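RNA-dependent RNA Polymerase (Bombyx mori cytoplasmic polyhedrosis virus, PDB 6TZ0) catalyses RNA-templated RNA synthesis, making viral plus strands by fully conservative transcription and, after core assembly, the complementary minus strands of the double-stranded genome. Local coordinates at residues A[370-382]-A[584-596]. Sequence-based numbering, arbitrary orientation.
Sequences AVLMSNTRHESLK and AKNMEVFEVGKRQ
Ser374 and Phe590 form the hydrogen-bonded pair at the heart of a short antiparallel join: Phe590 N gives to Ser374 O, while Ser374 N gives to Phe590 O at 2.8 Å. One pair further on, Met373 faces Glu591 without hydrogen bonds, and Val592 N then reaches Leu372 O at 3.1 Å. Residues 370-382 form a hairpin of their own, reversed by a type I turn from Asn375 to His378 and kinked by classic beta bulges where Leu372 and Met373 both face Lys382, and Leu381 and Lys382 both face Met373.

On the face of Ser374, the Phe590 ring lies beside that turn. Its edge, through CD2, meets Asn375 O in the ring plane at 3.2 Å, and Phe590 CE2 comes within 3.7 Å of Thr376 CA. The His378 ring is nearly parallel to it, 10° between planes, but slid so far that the rings barely overlap, with Phe590 CE2 over one face of the imidazole. The Thr376 side chain crosses that of Glu588 at about a right angle, its CG2 against Glu588 CG.

On the other face, Met373 runs alongside Glu591, its CG anti to the backbone N (chi1 -172°). Met373 CG packs on Val589 CG2 at 3.6 Å, and Leu381 CD1 approaches the same Val589 methyl at 3.7 Å. Glu591 forms salt bridges with Lys594 through OE1 and with Lys600 through OE2. Farther along, the methyl CE of Met587 reaches the Asn375 amide.

Strand 598-602 adds to the far edge of 585-591, and Trp606 of helix 604-614 touches Met373 and its NE1 hydrogen-bonds to Leu381 O. Ala302 of the neighbouring Viral structural protein 4 chain packs on Phe590, and Glu549 of that chain forms a salt bridge with Arg377. The whole is a four-stranded antiparallel sheet of two beta hairpins joined edge to edge, on the periphery of the polymerase and away from its metal and nucleotide sites.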
# COMPACT_ATOMS: atom_id res chain seq x y z
N ALA A 370 24.29 -19.24 -6.53
CA ALA A 370 25.33 -19.27 -7.55
C ALA A 370 24.78 -18.78 -8.88
O ALA A 370 23.76 -19.27 -9.36
CB ALA A 370 25.88 -20.68 -7.70
N VAL A 371 25.44 -17.79 -9.45
CA VAL A 371 25.00 -17.16 -10.69
C VAL A 371 25.42 -18.05 -11.85
O VAL A 371 26.61 -18.29 -12.05
CB VAL A 371 25.59 -15.75 -10.84
CG1 VAL A 371 25.30 -15.18 -12.20
CG2 VAL A 371 25.02 -14.86 -9.79
N LEU A 372 24.45 -18.52 -12.63
CA LEU A 372 24.73 -19.45 -13.72
C LEU A 372 24.86 -18.75 -15.07
O LEU A 372 25.72 -19.13 -15.87
CB LEU A 372 23.62 -20.50 -13.81
CG LEU A 372 23.45 -21.45 -12.63
CD1 LEU A 372 22.23 -22.30 -12.83
CD2 LEU A 372 24.68 -22.31 -12.46
N MET A 373 24.02 -17.77 -15.34
CA MET A 373 24.07 -17.00 -16.57
C MET A 373 24.09 -15.52 -16.21
O MET A 373 23.45 -15.11 -15.24
CB MET A 373 22.87 -17.32 -17.48
CG MET A 373 22.95 -16.71 -18.85
SD MET A 373 21.52 -16.97 -19.89
CE MET A 373 21.70 -18.70 -20.27
N SER A 374 24.82 -14.72 -16.98
CA SER A 374 25.12 -13.37 -16.55
C SER A 374 25.21 -12.42 -17.73
O SER A 374 25.72 -12.77 -18.80
CB SER A 374 26.42 -13.35 -15.76
OG SER A 374 26.74 -12.04 -15.37
N ASN A 375 24.77 -11.19 -17.49
CA ASN A 375 24.82 -10.09 -18.44
C ASN A 375 26.28 -9.66 -18.68
O ASN A 375 27.20 -10.07 -17.97
CB ASN A 375 24.00 -8.93 -17.88
CG ASN A 375 23.61 -7.92 -18.91
OD1 ASN A 375 23.96 -8.05 -20.08
ND2 ASN A 375 22.90 -6.89 -18.48
N THR A 376 26.49 -8.82 -19.70
CA THR A 376 27.81 -8.25 -19.95
C THR A 376 28.21 -7.22 -18.90
O THR A 376 29.40 -6.93 -18.77
CB THR A 376 27.87 -7.63 -21.34
OG1 THR A 376 26.82 -6.67 -21.49
CG2 THR A 376 27.74 -8.70 -22.39
N ARG A 377 27.25 -6.67 -18.16
CA ARG A 377 27.53 -5.89 -16.96
C ARG A 377 27.74 -6.76 -15.73
O ARG A 377 27.75 -6.22 -14.62
CB ARG A 377 26.39 -4.91 -16.68
CG ARG A 377 26.05 -3.93 -17.80
CD ARG A 377 27.06 -2.81 -17.97
NE ARG A 377 27.12 -1.93 -16.81
CZ ARG A 377 28.03 -0.99 -16.63
NH1 ARG A 377 28.95 -0.77 -17.55
NH2 ARG A 377 28.02 -0.24 -15.54
N HIS A 378 27.85 -8.08 -15.92
CA HIS A 378 27.97 -9.10 -14.88
C HIS A 378 26.77 -9.13 -13.95
O HIS A 378 26.87 -9.54 -12.80
CB HIS A 378 29.28 -8.96 -14.09
CG HIS A 378 30.50 -9.14 -14.94
ND1 HIS A 378 31.14 -8.08 -15.54
CD2 HIS A 378 31.17 -10.25 -15.30
CE1 HIS A 378 32.17 -8.54 -16.23
NE2 HIS A 378 32.22 -9.85 -16.10
N GLU A 379 25.61 -8.74 -14.47
CA GLU A 379 24.36 -8.80 -13.73
C GLU A 379 23.66 -10.12 -14.01
O GLU A 379 23.73 -10.66 -15.11
CB GLU A 379 23.47 -7.62 -14.14
CG GLU A 379 24.09 -6.28 -13.81
CD GLU A 379 23.33 -5.12 -14.40
OE1 GLU A 379 22.37 -5.36 -15.17
OE2 GLU A 379 23.68 -3.96 -14.10
N SER A 380 22.97 -10.64 -13.00
CA SER A 380 22.48 -12.01 -13.04
C SER A 380 21.22 -12.14 -13.89
O SER A 380 20.29 -11.35 -13.76
CB SER A 380 22.20 -12.51 -11.63
OG SER A 380 21.68 -13.82 -11.65
N LEU A 381 21.21 -13.15 -14.76
CA LEU A 381 20.05 -13.55 -15.53
C LEU A 381 19.50 -14.91 -15.12
O LEU A 381 18.33 -15.18 -15.36
CB LEU A 381 20.40 -13.58 -17.02
CG LEU A 381 20.55 -12.25 -17.75
CD1 LEU A 381 21.17 -12.45 -19.08
CD2 LEU A 381 19.20 -11.67 -17.96
N LYS A 382 20.32 -15.75 -14.49
CA LYS A 382 19.91 -17.09 -14.10
C LYS A 382 20.78 -17.51 -12.92
O LYS A 382 21.99 -17.33 -12.95
CB LYS A 382 20.06 -18.07 -15.25
CG LYS A 382 19.48 -19.43 -15.02
CD LYS A 382 19.72 -20.30 -16.22
CE LYS A 382 18.93 -19.80 -17.41
NZ LYS A 382 17.47 -19.97 -17.21
N ALA A 584 12.21 -8.29 -27.41
CA ALA A 584 12.98 -9.52 -27.43
C ALA A 584 14.07 -9.46 -28.49
O ALA A 584 13.82 -9.04 -29.62
CB ALA A 584 12.06 -10.71 -27.68
N LYS A 585 15.28 -9.88 -28.12
CA LYS A 585 16.42 -9.77 -29.02
C LYS A 585 17.53 -10.70 -28.55
O LYS A 585 17.53 -11.18 -27.42
CB LYS A 585 16.94 -8.34 -29.09
CG LYS A 585 17.53 -7.78 -27.82
CD LYS A 585 18.04 -6.38 -28.09
CE LYS A 585 18.78 -5.80 -26.91
NZ LYS A 585 17.88 -5.48 -25.78
N ASN A 586 18.48 -10.95 -29.45
CA ASN A 586 19.69 -11.67 -29.09
C ASN A 586 20.62 -10.75 -28.32
O ASN A 586 20.76 -9.57 -28.63
CB ASN A 586 20.41 -12.20 -30.32
CG ASN A 586 19.67 -13.32 -30.99
OD1 ASN A 586 19.08 -14.18 -30.33
ND2 ASN A 586 19.69 -13.33 -32.31
N MET A 587 21.29 -11.32 -27.32
CA MET A 587 21.96 -10.54 -26.30
C MET A 587 23.25 -11.24 -25.93
O MET A 587 23.25 -12.46 -25.73
CB MET A 587 21.03 -10.37 -25.10
CG MET A 587 21.51 -9.55 -23.95
SD MET A 587 20.15 -9.44 -22.77
CE MET A 587 20.94 -8.68 -21.37
N GLU A 588 24.35 -10.50 -25.87
CA GLU A 588 25.62 -11.08 -25.46
C GLU A 588 25.58 -11.39 -23.97
O GLU A 588 25.07 -10.60 -23.17
CB GLU A 588 26.77 -10.12 -25.78
CG GLU A 588 28.14 -10.67 -25.52
CD GLU A 588 29.24 -9.68 -25.84
OE1 GLU A 588 28.91 -8.56 -26.27
OE2 GLU A 588 30.42 -10.02 -25.64
N VAL A 589 26.12 -12.54 -23.59
CA VAL A 589 25.81 -13.10 -22.28
C VAL A 589 26.99 -13.93 -21.80
O VAL A 589 27.80 -14.41 -22.60
CB VAL A 589 24.49 -13.92 -22.38
CG1 VAL A 589 24.71 -15.29 -22.99
CG2 VAL A 589 23.80 -14.01 -21.10
N PHE A 590 27.12 -14.06 -20.48
CA PHE A 590 28.15 -14.89 -19.88
C PHE A 590 27.53 -16.12 -19.23
O PHE A 590 26.38 -16.10 -18.80
CB PHE A 590 28.97 -14.14 -18.84
CG PHE A 590 29.86 -13.09 -19.41
CD1 PHE A 590 30.94 -13.43 -20.19
CD2 PHE A 590 29.65 -11.76 -19.12
CE1 PHE A 590 31.77 -12.47 -20.71
CE2 PHE A 590 30.48 -10.79 -19.63
CZ PHE A 590 31.54 -11.15 -20.43
N GLU A 591 28.32 -17.19 -19.15
CA GLU A 591 27.89 -18.43 -18.52
C GLU A 591 29.03 -19.01 -17.71
O GLU A 591 30.20 -18.84 -18.05
CB GLU A 591 27.42 -19.46 -19.55
CG GLU A 591 26.11 -19.10 -20.23
CD GLU A 591 25.68 -20.14 -21.22
OE1 GLU A 591 26.44 -21.10 -21.45
OE2 GLU A 591 24.57 -19.99 -21.78
N VAL A 592 28.67 -19.70 -16.63
CA VAL A 592 29.66 -20.37 -15.80
C VAL A 592 30.22 -21.58 -16.53
O VAL A 592 29.48 -22.42 -17.04
CB VAL A 592 29.05 -20.74 -14.44
CG1 VAL A 592 29.85 -21.83 -13.74
CG2 VAL A 592 29.12 -19.54 -13.57
N GLY A 593 31.55 -21.66 -16.58
CA GLY A 593 32.22 -22.70 -17.32
C GLY A 593 32.76 -22.16 -18.63
O GLY A 593 33.88 -22.48 -19.03
N LYS A 594 31.97 -21.32 -19.29
CA LYS A 594 32.37 -20.79 -20.57
C LYS A 594 33.24 -19.56 -20.37
O LYS A 594 32.84 -18.60 -19.70
CB LYS A 594 31.14 -20.41 -21.41
CG LYS A 594 30.51 -21.52 -22.25
CD LYS A 594 29.77 -22.55 -21.41
CE LYS A 594 29.18 -23.64 -22.27
NZ LYS A 594 28.20 -23.09 -23.23
N ARG A 595 34.44 -19.60 -20.92
CA ARG A 595 35.36 -18.48 -20.79
C ARG A 595 34.98 -17.29 -21.67
O ARG A 595 35.11 -16.14 -21.24
CB ARG A 595 36.79 -18.95 -21.09
CG ARG A 595 37.82 -17.86 -21.01
CD ARG A 595 39.24 -18.35 -21.15
NE ARG A 595 40.14 -17.22 -21.36
CZ ARG A 595 40.61 -16.43 -20.40
NH1 ARG A 595 40.27 -16.64 -19.13
NH2 ARG A 595 41.41 -15.42 -20.70
N GLN A 596 34.47 -17.54 -22.87
CA GLN A 596 34.05 -16.48 -23.77
C GLN A 596 32.58 -16.13 -23.53
O GLN A 596 31.90 -16.73 -22.70
CB GLN A 596 34.29 -16.88 -25.22
CG GLN A 596 35.74 -17.10 -25.56
CD GLN A 596 36.56 -15.84 -25.44
OE1 GLN A 596 36.09 -14.76 -25.80
NE2 GLN A 596 37.77 -15.96 -24.92